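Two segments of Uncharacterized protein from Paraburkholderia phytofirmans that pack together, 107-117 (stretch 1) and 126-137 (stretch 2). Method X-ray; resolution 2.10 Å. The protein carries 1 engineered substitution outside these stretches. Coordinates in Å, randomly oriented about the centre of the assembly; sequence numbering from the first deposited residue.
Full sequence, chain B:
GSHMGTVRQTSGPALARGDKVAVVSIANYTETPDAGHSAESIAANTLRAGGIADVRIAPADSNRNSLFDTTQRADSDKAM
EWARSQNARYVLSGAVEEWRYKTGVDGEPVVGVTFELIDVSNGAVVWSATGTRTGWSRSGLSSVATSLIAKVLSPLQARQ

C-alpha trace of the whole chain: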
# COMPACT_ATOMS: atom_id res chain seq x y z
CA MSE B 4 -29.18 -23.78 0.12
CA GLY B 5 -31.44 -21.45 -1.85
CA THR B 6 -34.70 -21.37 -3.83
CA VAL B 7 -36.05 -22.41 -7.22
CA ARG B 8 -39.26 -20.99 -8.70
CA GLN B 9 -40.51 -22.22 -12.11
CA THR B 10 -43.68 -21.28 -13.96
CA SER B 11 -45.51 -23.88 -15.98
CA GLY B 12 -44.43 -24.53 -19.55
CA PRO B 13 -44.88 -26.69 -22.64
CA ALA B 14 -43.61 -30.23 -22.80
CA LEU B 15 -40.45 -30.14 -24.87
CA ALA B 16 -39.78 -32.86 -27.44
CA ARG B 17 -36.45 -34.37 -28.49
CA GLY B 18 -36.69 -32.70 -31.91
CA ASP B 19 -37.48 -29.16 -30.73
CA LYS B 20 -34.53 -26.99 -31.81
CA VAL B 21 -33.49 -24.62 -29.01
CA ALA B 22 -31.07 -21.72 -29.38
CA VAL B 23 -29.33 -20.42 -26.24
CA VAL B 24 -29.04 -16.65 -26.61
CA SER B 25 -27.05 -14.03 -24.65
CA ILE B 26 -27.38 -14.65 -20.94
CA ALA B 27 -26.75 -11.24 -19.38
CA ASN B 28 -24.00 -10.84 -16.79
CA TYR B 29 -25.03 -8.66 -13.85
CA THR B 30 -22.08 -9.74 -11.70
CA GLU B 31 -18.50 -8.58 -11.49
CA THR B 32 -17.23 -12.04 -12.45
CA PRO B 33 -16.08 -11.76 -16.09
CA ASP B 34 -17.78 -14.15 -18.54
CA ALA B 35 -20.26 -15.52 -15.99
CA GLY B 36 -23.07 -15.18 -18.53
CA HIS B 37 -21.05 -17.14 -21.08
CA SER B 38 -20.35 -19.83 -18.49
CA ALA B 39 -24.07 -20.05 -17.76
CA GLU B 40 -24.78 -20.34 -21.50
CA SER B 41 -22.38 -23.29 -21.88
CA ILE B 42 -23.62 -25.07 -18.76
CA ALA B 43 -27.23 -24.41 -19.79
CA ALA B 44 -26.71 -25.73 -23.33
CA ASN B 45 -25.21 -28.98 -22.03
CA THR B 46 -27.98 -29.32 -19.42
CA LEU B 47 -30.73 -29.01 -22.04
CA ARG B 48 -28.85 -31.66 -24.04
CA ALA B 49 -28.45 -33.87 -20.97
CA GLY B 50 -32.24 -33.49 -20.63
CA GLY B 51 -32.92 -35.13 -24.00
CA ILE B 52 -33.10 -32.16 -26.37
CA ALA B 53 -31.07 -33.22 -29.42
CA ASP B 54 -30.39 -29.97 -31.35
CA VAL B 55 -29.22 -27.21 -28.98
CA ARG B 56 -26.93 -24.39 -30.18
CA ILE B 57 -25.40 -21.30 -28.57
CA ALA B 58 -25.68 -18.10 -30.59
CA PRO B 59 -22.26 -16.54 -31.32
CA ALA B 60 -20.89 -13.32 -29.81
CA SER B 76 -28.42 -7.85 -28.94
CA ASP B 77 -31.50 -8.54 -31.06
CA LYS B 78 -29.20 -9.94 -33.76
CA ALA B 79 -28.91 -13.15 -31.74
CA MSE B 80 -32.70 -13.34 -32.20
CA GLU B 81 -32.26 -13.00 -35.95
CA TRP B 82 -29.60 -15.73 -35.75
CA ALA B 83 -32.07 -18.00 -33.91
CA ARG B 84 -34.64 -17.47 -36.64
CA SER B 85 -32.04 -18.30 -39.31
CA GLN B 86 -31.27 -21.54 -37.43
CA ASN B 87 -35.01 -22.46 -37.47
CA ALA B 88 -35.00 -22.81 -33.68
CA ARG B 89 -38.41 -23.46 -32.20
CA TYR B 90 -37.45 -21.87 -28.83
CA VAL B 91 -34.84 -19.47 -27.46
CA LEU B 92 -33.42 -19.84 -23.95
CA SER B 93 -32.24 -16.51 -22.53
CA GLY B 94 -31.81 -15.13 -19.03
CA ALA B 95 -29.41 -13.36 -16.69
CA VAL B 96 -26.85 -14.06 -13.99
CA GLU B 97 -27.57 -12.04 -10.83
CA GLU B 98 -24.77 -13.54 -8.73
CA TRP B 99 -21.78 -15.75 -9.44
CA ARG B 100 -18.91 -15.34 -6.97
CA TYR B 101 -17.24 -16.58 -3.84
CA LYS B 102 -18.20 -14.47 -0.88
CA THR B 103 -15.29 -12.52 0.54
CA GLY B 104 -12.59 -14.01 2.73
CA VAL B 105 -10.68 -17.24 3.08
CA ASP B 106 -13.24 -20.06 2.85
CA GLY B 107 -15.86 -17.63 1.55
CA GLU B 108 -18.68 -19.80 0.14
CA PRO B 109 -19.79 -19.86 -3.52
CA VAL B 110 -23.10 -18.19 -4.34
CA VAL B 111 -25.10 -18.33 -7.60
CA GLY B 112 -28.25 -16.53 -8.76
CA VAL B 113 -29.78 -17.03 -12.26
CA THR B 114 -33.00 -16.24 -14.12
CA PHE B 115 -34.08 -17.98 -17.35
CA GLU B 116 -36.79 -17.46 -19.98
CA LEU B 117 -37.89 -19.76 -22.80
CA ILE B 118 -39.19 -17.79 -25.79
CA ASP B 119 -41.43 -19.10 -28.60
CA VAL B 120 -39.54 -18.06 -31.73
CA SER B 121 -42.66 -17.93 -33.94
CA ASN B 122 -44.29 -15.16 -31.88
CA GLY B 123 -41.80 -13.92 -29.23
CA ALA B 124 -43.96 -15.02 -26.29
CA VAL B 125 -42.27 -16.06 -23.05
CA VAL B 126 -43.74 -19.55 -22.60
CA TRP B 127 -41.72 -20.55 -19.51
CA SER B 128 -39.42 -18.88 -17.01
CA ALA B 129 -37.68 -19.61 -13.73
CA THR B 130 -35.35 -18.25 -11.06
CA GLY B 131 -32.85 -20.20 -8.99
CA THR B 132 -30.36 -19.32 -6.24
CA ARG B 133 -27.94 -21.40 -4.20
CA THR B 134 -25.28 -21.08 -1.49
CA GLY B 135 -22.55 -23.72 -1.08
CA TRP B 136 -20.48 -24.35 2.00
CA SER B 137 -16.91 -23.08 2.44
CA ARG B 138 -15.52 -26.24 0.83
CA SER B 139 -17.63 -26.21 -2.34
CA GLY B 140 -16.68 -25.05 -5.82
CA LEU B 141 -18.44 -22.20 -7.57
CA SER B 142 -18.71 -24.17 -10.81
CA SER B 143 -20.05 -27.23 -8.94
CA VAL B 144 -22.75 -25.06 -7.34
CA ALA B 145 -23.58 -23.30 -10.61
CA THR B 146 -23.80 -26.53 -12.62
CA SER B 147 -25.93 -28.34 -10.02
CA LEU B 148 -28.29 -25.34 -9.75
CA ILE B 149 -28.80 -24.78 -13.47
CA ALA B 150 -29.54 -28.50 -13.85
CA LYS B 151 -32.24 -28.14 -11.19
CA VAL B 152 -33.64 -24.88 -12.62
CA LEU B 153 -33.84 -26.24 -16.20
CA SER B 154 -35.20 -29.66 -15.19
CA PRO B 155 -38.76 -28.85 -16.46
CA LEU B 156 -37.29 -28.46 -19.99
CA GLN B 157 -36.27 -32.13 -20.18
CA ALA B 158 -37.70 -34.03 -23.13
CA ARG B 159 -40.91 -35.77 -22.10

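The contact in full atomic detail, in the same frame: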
# COMPACT_ATOMS: atom_id res chain seq x y z
N GLY B 107 -14.60 -18.21 1.97
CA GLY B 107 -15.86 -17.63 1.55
C GLY B 107 -16.58 -18.58 0.60
O GLY B 107 -15.96 -19.11 -0.35
N GLU B 108 -17.89 -18.80 0.83
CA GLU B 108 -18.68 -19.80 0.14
C GLU B 108 -19.11 -19.31 -1.25
O GLU B 108 -19.32 -18.12 -1.47
CB GLU B 108 -19.92 -20.16 0.96
CG GLU B 108 -20.87 -19.02 1.25
CD GLU B 108 -20.62 -18.36 2.61
OE1 GLU B 108 -19.44 -18.18 2.99
OE2 GLU B 108 -21.61 -18.02 3.30
N PRO B 109 -19.24 -20.23 -2.21
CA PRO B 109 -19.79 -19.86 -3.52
C PRO B 109 -21.28 -19.56 -3.45
O PRO B 109 -22.02 -20.16 -2.68
CB PRO B 109 -19.54 -21.12 -4.38
CG PRO B 109 -19.51 -22.26 -3.38
CD PRO B 109 -18.85 -21.65 -2.14
N VAL B 110 -21.71 -18.60 -4.26
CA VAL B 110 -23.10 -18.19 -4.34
C VAL B 110 -23.46 -17.95 -5.80
O VAL B 110 -22.69 -17.33 -6.54
CB VAL B 110 -23.38 -16.94 -3.47
CG1 VAL B 110 -23.24 -17.25 -1.98
CG2 VAL B 110 -22.41 -15.84 -3.83
N VAL B 111 -24.64 -18.42 -6.21
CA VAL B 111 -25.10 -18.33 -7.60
C VAL B 111 -26.56 -17.90 -7.63
O VAL B 111 -27.39 -18.46 -6.91
CB VAL B 111 -24.94 -19.67 -8.34
CG1 VAL B 111 -25.48 -19.58 -9.78
CG2 VAL B 111 -23.47 -20.11 -8.34
N GLY B 112 -26.87 -16.92 -8.48
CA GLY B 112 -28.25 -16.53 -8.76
C GLY B 112 -28.46 -16.39 -10.26
O GLY B 112 -27.64 -15.74 -10.92
N VAL B 113 -29.52 -17.01 -10.82
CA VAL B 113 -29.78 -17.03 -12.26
C VAL B 113 -31.28 -16.93 -12.51
O VAL B 113 -32.10 -17.45 -11.75
CB VAL B 113 -29.24 -18.31 -12.94
CG1 VAL B 113 -27.74 -18.37 -12.89
CG2 VAL B 113 -29.86 -19.56 -12.31
N THR B 114 -31.64 -16.26 -13.61
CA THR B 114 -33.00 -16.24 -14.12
C THR B 114 -32.97 -16.70 -15.58
O THR B 114 -32.03 -16.39 -16.31
CB THR B 114 -33.62 -14.83 -14.01
OG1 THR B 114 -32.69 -13.87 -14.52
CG2 THR B 114 -33.96 -14.48 -12.55
N PHE B 115 -33.99 -17.46 -15.99
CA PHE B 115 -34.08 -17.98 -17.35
C PHE B 115 -35.47 -17.73 -17.92
O PHE B 115 -36.46 -17.72 -17.18
CB PHE B 115 -33.82 -19.50 -17.42
CG PHE B 115 -32.38 -19.90 -17.21
CD1 PHE B 115 -31.46 -19.80 -18.25
CD2 PHE B 115 -31.96 -20.43 -15.99
CE1 PHE B 115 -30.13 -20.17 -18.07
CE2 PHE B 115 -30.63 -20.79 -15.80
CZ PHE B 115 -29.72 -20.67 -16.84
N GLU B 116 -35.53 -17.54 -19.24
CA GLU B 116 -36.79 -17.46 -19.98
C GLU B 116 -36.69 -18.33 -21.22
O GLU B 116 -35.64 -18.37 -21.88
CB GLU B 116 -37.14 -16.01 -20.43
CG GLU B 116 -37.26 -14.99 -19.33
CD GLU B 116 -35.93 -14.34 -18.98
OE1 GLU B 116 -35.11 -14.12 -19.90
OE2 GLU B 116 -35.71 -14.07 -17.78
N LEU B 117 -37.78 -19.02 -21.55
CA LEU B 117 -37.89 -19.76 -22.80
C LEU B 117 -38.87 -19.02 -23.70
O LEU B 117 -40.04 -18.83 -23.32
CB LEU B 117 -38.34 -21.20 -22.56
CG LEU B 117 -38.26 -22.08 -23.81
CD1 LEU B 117 -36.79 -22.36 -24.13
CD2 LEU B 117 -39.04 -23.37 -23.62
N VAL B 126 -42.86 -18.42 -22.89
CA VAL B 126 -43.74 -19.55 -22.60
C VAL B 126 -43.34 -20.27 -21.32
O VAL B 126 -44.09 -21.14 -20.85
CB VAL B 126 -43.80 -20.55 -23.78
CG1 VAL B 126 -44.37 -19.87 -25.04
CG2 VAL B 126 -42.43 -21.16 -24.05
N TRP B 127 -42.20 -19.93 -20.73
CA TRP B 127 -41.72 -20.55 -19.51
C TRP B 127 -40.60 -19.68 -18.96
O TRP B 127 -39.86 -19.06 -19.73
CB TRP B 127 -41.22 -21.98 -19.78
CG TRP B 127 -40.60 -22.70 -18.62
CD1 TRP B 127 -41.22 -23.58 -17.78
CD2 TRP B 127 -39.23 -22.62 -18.19
NE1 TRP B 127 -40.32 -24.04 -16.84
CE2 TRP B 127 -39.09 -23.48 -17.08
CE3 TRP B 127 -38.11 -21.92 -18.65
CZ2 TRP B 127 -37.88 -23.64 -16.40
CZ3 TRP B 127 -36.89 -22.08 -17.97
CH2 TRP B 127 -36.79 -22.93 -16.86
N SER B 128 -40.50 -19.63 -17.63
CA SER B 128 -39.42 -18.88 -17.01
C SER B 128 -39.20 -19.43 -15.61
O SER B 128 -40.06 -20.13 -15.05
CB SER B 128 -39.73 -17.38 -16.96
OG SER B 128 -40.94 -17.11 -16.26
N ALA B 129 -38.04 -19.11 -15.05
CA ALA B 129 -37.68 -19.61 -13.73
C ALA B 129 -36.52 -18.82 -13.17
O ALA B 129 -35.77 -18.15 -13.90
CB ALA B 129 -37.33 -21.10 -13.77
N THR B 130 -36.38 -18.90 -11.85
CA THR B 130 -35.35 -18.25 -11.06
C THR B 130 -34.80 -19.26 -10.07
O THR B 130 -35.57 -20.02 -9.45
CB THR B 130 -35.90 -17.03 -10.30
OG1 THR B 130 -36.53 -16.12 -11.22
CG2 THR B 130 -34.78 -16.29 -9.55
N GLY B 131 -33.47 -19.28 -9.93
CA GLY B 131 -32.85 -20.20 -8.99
C GLY B 131 -31.69 -19.53 -8.28
O GLY B 131 -30.97 -18.73 -8.90
N THR B 132 -31.51 -19.81 -6.99
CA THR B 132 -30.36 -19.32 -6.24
C THR B 132 -29.82 -20.46 -5.40
O THR B 132 -30.56 -21.37 -5.03
CB THR B 132 -30.71 -18.12 -5.32
OG1 THR B 132 -31.58 -18.55 -4.26
CG2 THR B 132 -31.39 -16.99 -6.10
N ARG B 133 -28.52 -20.39 -5.07
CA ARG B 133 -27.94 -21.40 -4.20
C ARG B 133 -26.69 -20.87 -3.51
O ARG B 133 -25.94 -20.06 -4.08
CB ARG B 133 -27.61 -22.68 -4.98
CG ARG B 133 -27.11 -23.82 -4.10
CD ARG B 133 -27.01 -25.12 -4.87
NE ARG B 133 -28.32 -25.58 -5.31
CZ ARG B 133 -28.52 -26.71 -5.97
NH1 ARG B 133 -27.49 -27.50 -6.25
NH2 ARG B 133 -29.75 -27.07 -6.33
N THR B 134 -26.47 -21.35 -2.29
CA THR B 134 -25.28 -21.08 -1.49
C THR B 134 -24.62 -22.41 -1.14
O THR B 134 -25.27 -23.30 -0.57
CB THR B 134 -25.65 -20.33 -0.20
OG1 THR B 134 -26.43 -19.17 -0.52
CG2 THR B 134 -24.40 -19.90 0.56
N GLY B 135 -23.33 -22.55 -1.47
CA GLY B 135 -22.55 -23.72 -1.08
C GLY B 135 -21.98 -23.56 0.32
O GLY B 135 -22.23 -22.57 1.01
N TRP B 136 -21.24 -24.58 0.77
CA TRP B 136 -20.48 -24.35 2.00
C TRP B 136 -19.07 -23.88 1.63
O TRP B 136 -18.71 -23.78 0.46
CB TRP B 136 -20.44 -25.58 2.93
CG TRP B 136 -19.73 -25.28 4.33
CD1 TRP B 136 -20.22 -24.53 5.39
CD2 TRP B 136 -18.42 -25.72 4.75
NE1 TRP B 136 -19.31 -24.50 6.42
CE2 TRP B 136 -18.20 -25.22 6.06
CE3 TRP B 136 -17.42 -26.49 4.15
CZ2 TRP B 136 -17.01 -25.46 6.75
CZ3 TRP B 136 -16.26 -26.73 4.85
CH2 TRP B 136 -16.06 -26.22 6.14
N SER B 137 -18.26 -23.59 2.65
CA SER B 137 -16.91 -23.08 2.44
C SER B 137 -16.08 -23.99 1.55
O SER B 137 -15.17 -23.51 0.86
CB SER B 137 -16.23 -22.90 3.79
OG SER B 137 -17.13 -22.30 4.69

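The most unusual feature of this pairing lies at its end, where the strand from Val126 to Thr134 gives way to Gly135 packed against a proline. An ideal CB built on Gly135 would point toward the partner stretch and fall 2.9 Å from CG of Pro109, a clash with the proline ring that glycine avoids. The ladder closes with a single bond, from Gly135 N to Pro109 O at 3.0 Å; Gly135 O lies 5.0 Å from Pro109 N, which has no hydrogen to give.

Inward from this point the contact illustrates a general rule of antiparallel sheets: hydrogen-bonded and non-hydrogen-bonded pairs alternate, and the spacing of the backbones alternates with them. The strands 109-117 and 126-134 run at 174° to each other. In the hydrogen-bonded pair Val111 and Arg133, the CA atoms stand 5.4 Å apart and each amide serves the other residue: Val111 N reaches Arg133 O at 3.0 Å, and Arg133 N reaches Val111 O at 2.9 Å. Val113 with Gly131 and Phe115 with Ala129 repeat the reciprocal pattern. At Leu117 it changes: its N donates to Trp127 O at 2.8 Å, nearly linearly, but its O receives Val126 N, at 2.9 Å, instead of the amide of Trp127.

Between these pairs the CA atoms draw closer, to 4.3 Å for Gly112 and Thr132 and 4.2 Å for Glu116 and Ser128. Here CA-H...O contacts supplement the ladder, so that one carbonyl can meet both an amide and a neighboring CA. Val111 O, for example, lies 3.2 Å from Thr132 CA while accepting the bond from Arg133 N.

The same alternation sorts the side chains. Val110, Thr114, Glu116, Ser128, Thr130, Thr132 and Thr134 share one face. Thr114 CG2 comes within 3.3 Å of Thr130 OG1, a methyl-to-hydroxyl approach, while both threonine hydroxyls are hydrogen-bonded elsewhere in the structure. Val110 CG1 meets Thr134 CG2 at 3.8 Å.

The other face carries the larger apolar groups. Trp127, with chi1 in t, lays its indole beside two residues of the opposing strand: its CZ3 is 4.0 Å from Phe115 CB, and its CE3 is 4.0 Å from Leu117 CB. Both approaches to the ring are oblique. The phenyl ring of Phe115 leads away from the partner strand, leaving its CB to make the closest contact with the indole. Leu117 also reaches Val126, CD2 to CG2 at 4.1 Å, extending the apolar packing beyond the tryptophan.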